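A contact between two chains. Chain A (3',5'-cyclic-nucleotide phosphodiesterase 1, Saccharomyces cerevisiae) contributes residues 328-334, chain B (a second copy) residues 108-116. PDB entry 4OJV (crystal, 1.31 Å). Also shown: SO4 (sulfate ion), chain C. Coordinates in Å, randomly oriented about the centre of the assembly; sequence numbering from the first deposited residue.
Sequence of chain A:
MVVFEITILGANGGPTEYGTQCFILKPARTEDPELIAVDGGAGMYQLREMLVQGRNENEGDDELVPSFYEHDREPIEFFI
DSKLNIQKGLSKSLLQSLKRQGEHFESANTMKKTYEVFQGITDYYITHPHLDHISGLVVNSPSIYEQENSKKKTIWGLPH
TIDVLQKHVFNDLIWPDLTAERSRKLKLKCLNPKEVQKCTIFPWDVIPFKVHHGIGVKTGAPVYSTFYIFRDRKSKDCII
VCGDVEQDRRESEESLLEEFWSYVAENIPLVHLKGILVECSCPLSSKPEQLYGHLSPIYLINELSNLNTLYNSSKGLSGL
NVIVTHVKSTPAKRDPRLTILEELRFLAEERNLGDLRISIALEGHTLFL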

# COMPACT_ATOMS: atom_id res chain seq x y z
N LYS A 328 0.35 12.65 9.58
CA LYS A 328 1.43 12.43 8.62
C LYS A 328 2.77 12.26 9.31
O LYS A 328 3.01 12.83 10.39
CB LYS A 328 1.49 13.61 7.65
CG LYS A 328 0.31 13.63 6.69
CD LYS A 328 0.37 14.79 5.70
CE LYS A 328 -0.77 14.76 4.69
NZ LYS A 328 -0.76 13.60 3.75
N SER A 329 3.67 11.50 8.69
CA SER A 329 5.07 11.52 9.12
C SER A 329 5.68 12.88 8.79
O SER A 329 5.20 13.61 7.91
CB SER A 329 5.91 10.45 8.43
OG SER A 329 5.45 9.16 8.70
N THR A 330 6.74 13.21 9.50
CA THR A 330 7.48 14.43 9.25
C THR A 330 8.89 14.14 9.75
O THR A 330 9.06 13.32 10.65
CB THR A 330 6.83 15.64 9.97
OG1 THR A 330 7.59 16.82 9.70
CG2 THR A 330 6.73 15.42 11.48
N PRO A 331 9.91 14.76 9.13
CA PRO A 331 11.27 14.51 9.60
C PRO A 331 11.62 15.36 10.83
O PRO A 331 12.56 16.16 10.81
CB PRO A 331 12.13 14.89 8.38
CG PRO A 331 11.31 15.89 7.65
CD PRO A 331 9.87 15.52 7.86
N ALA A 332 10.84 15.16 11.90
CA ALA A 332 10.95 15.91 13.14
C ALA A 332 11.57 15.06 14.23
O ALA A 332 11.64 13.84 14.11
CB ALA A 332 9.58 16.40 13.58
N LYS A 333 12.02 15.71 15.31
CA LYS A 333 12.63 14.99 16.41
C LYS A 333 11.61 14.17 17.19
O LYS A 333 11.91 13.07 17.65
CB LYS A 333 13.37 15.94 17.35
CG LYS A 333 14.61 16.58 16.73
CD LYS A 333 15.33 17.48 17.72
CE LYS A 333 16.61 18.04 17.12
NZ LYS A 333 17.37 18.88 18.09
N ARG A 334 10.39 14.69 17.31
CA ARG A 334 9.34 14.06 18.12
C ARG A 334 8.19 13.56 17.26
O ARG A 334 7.81 14.20 16.27
CB ARG A 334 8.84 15.04 19.18
CG ARG A 334 7.88 14.47 20.23
CD ARG A 334 8.08 15.15 21.58
NE ARG A 334 7.28 14.53 22.64
CZ ARG A 334 6.10 14.98 23.05
NH1 ARG A 334 5.56 16.06 22.49
NH2 ARG A 334 5.46 14.34 24.03
S SO4 C . -3.55 13.32 1.38
O1 SO4 C . -3.01 12.43 0.31
O2 SO4 C . -2.51 14.34 1.72
O3 SO4 C . -4.81 13.98 0.92
O4 SO4 C . -3.79 12.46 2.56
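Chain B 108-116: ANTMKKTYE

Chain B meets the irregular A:Ser329–A:Lys333 segment, extended at A:Ser329 and A:Thr330 and turning at A:Pro331, with the first turns of a helix, B:Thr110 to B:Glu116, and with the capping residue before it. The two run in opposite senses: B:Asn109 lies by A:Ala332 and A:Lys333, B:Lys112 by A:Pro331 (CA to CA 4.9 Å), and B:Tyr115 by A:Ser329.

B:Asn109 adopts the p rotamer (chi1 62°), which lets its amide serve both chains. B:Asn109 OD1 turns back to cap the helix, accepting from B:Lys112 N at 2.8 Å, while B:Asn109 ND2 faces chain A and donates to A:Ala332 O at 3.0 Å, with a weak bond to A:Lys333 O at 3.3 Å. A water reinforces each side, one linking ND2 to A:Lys333 O, the other OD1 to A:Ala332 O.

B:Tyr115, chi1 m (-84°) and chi2 -87°, extends along chain A and offers one ring face to A:Pro331, whose CD lies 4.0 Å from the ring centroid in a CH-pi contact. A:Ser329 CB approaches the ring edge, 3.7 Å from B:Tyr115 OH. B:Met111 (t, p, p) brings SD to 3.6 Å from A:Ser329 OG. B:Lys112 CB points sideways, but chi1 t and chi2 p carry its CD to 3.8 Å from A:Pro331 CB, so that CD packs against the proline; chi3 and chi4, both t, run the chain on from there.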

# COMPACT_ATOMS: atom_id res chain seq x y z
N ALA B 108 20.20 11.31 14.21
CA ALA B 108 19.02 11.17 13.36
C ALA B 108 18.17 9.98 13.80
O ALA B 108 18.66 8.86 13.91
CB ALA B 108 19.41 11.02 11.90
N ASN B 109 16.89 10.22 14.04
CA ASN B 109 16.00 9.12 14.39
C ASN B 109 15.64 8.28 13.16
O ASN B 109 16.03 8.61 12.03
CB ASN B 109 14.76 9.62 15.15
CG ASN B 109 13.89 10.56 14.35
OD1 ASN B 109 13.70 10.39 13.14
ND2 ASN B 109 13.30 11.54 15.03
N THR B 110 14.95 7.17 13.38
CA THR B 110 14.66 6.24 12.28
C THR B 110 13.86 6.92 11.17
O THR B 110 14.14 6.71 9.99
CB THR B 110 13.96 4.98 12.81
OG1 THR B 110 14.82 4.35 13.77
CG2 THR B 110 13.68 4.01 11.67
N MET B 111 12.88 7.74 11.54
CA MET B 111 12.09 8.46 10.55
C MET B 111 12.96 9.39 9.69
O MET B 111 12.82 9.41 8.46
CB MET B 111 10.97 9.25 11.22
CG MET B 111 9.92 9.77 10.25
SD MET B 111 8.88 8.48 9.53
CE MET B 111 8.17 7.75 10.99
N LYS B 112 13.85 10.14 10.33
CA LYS B 112 14.75 11.03 9.62
C LYS B 112 15.68 10.28 8.67
O LYS B 112 15.88 10.70 7.52
CB LYS B 112 15.58 11.86 10.60
CG LYS B 112 16.52 12.88 9.95
CD LYS B 112 15.75 13.91 9.15
CE LYS B 112 16.64 15.06 8.72
NZ LYS B 112 15.89 16.03 7.86
N LYS B 113 16.23 9.16 9.14
CA LYS B 113 17.08 8.32 8.29
C LYS B 113 16.32 7.83 7.06
O LYS B 113 16.87 7.75 5.96
CB LYS B 113 17.61 7.11 9.06
CG LYS B 113 18.61 7.42 10.16
CD LYS B 113 19.16 6.11 10.72
CE LYS B 113 20.14 6.31 11.86
NZ LYS B 113 19.46 6.37 13.18
N THR B 114 15.04 7.52 7.25
CA THR B 114 14.17 7.05 6.17
C THR B 114 14.00 8.14 5.11
O THR B 114 14.17 7.87 3.92
CB THR B 114 12.80 6.60 6.72
OG1 THR B 114 12.99 5.56 7.67
CG2 THR B 114 11.91 6.09 5.60
N TYR B 115 13.65 9.35 5.54
CA TYR B 115 13.60 10.48 4.61
C TYR B 115 14.93 10.67 3.86
O TYR B 115 14.94 10.87 2.65
CB TYR B 115 13.23 11.78 5.32
CG TYR B 115 11.74 12.01 5.51
CD1 TYR B 115 10.98 12.62 4.52
CD2 TYR B 115 11.09 11.62 6.69
CE1 TYR B 115 9.61 12.84 4.69
CE2 TYR B 115 9.74 11.85 6.87
CZ TYR B 115 9.00 12.46 5.87
OH TYR B 115 7.65 12.67 6.07
N GLU B 116 16.05 10.59 4.57
CA GLU B 116 17.36 10.81 3.95
C GLU B 116 17.67 9.74 2.89
O GLU B 116 18.05 10.07 1.77
CB GLU B 116 18.45 10.88 5.02
CG GLU B 116 18.38 12.15 5.85
CD GLU B 116 19.46 12.23 6.92
OE1 GLU B 116 19.24 12.98 7.89
OE2 GLU B 116 20.50 11.57 6.77
O HOH W 1 14.51 12.24 17.61
O HOH W 2 12.55 12.64 11.74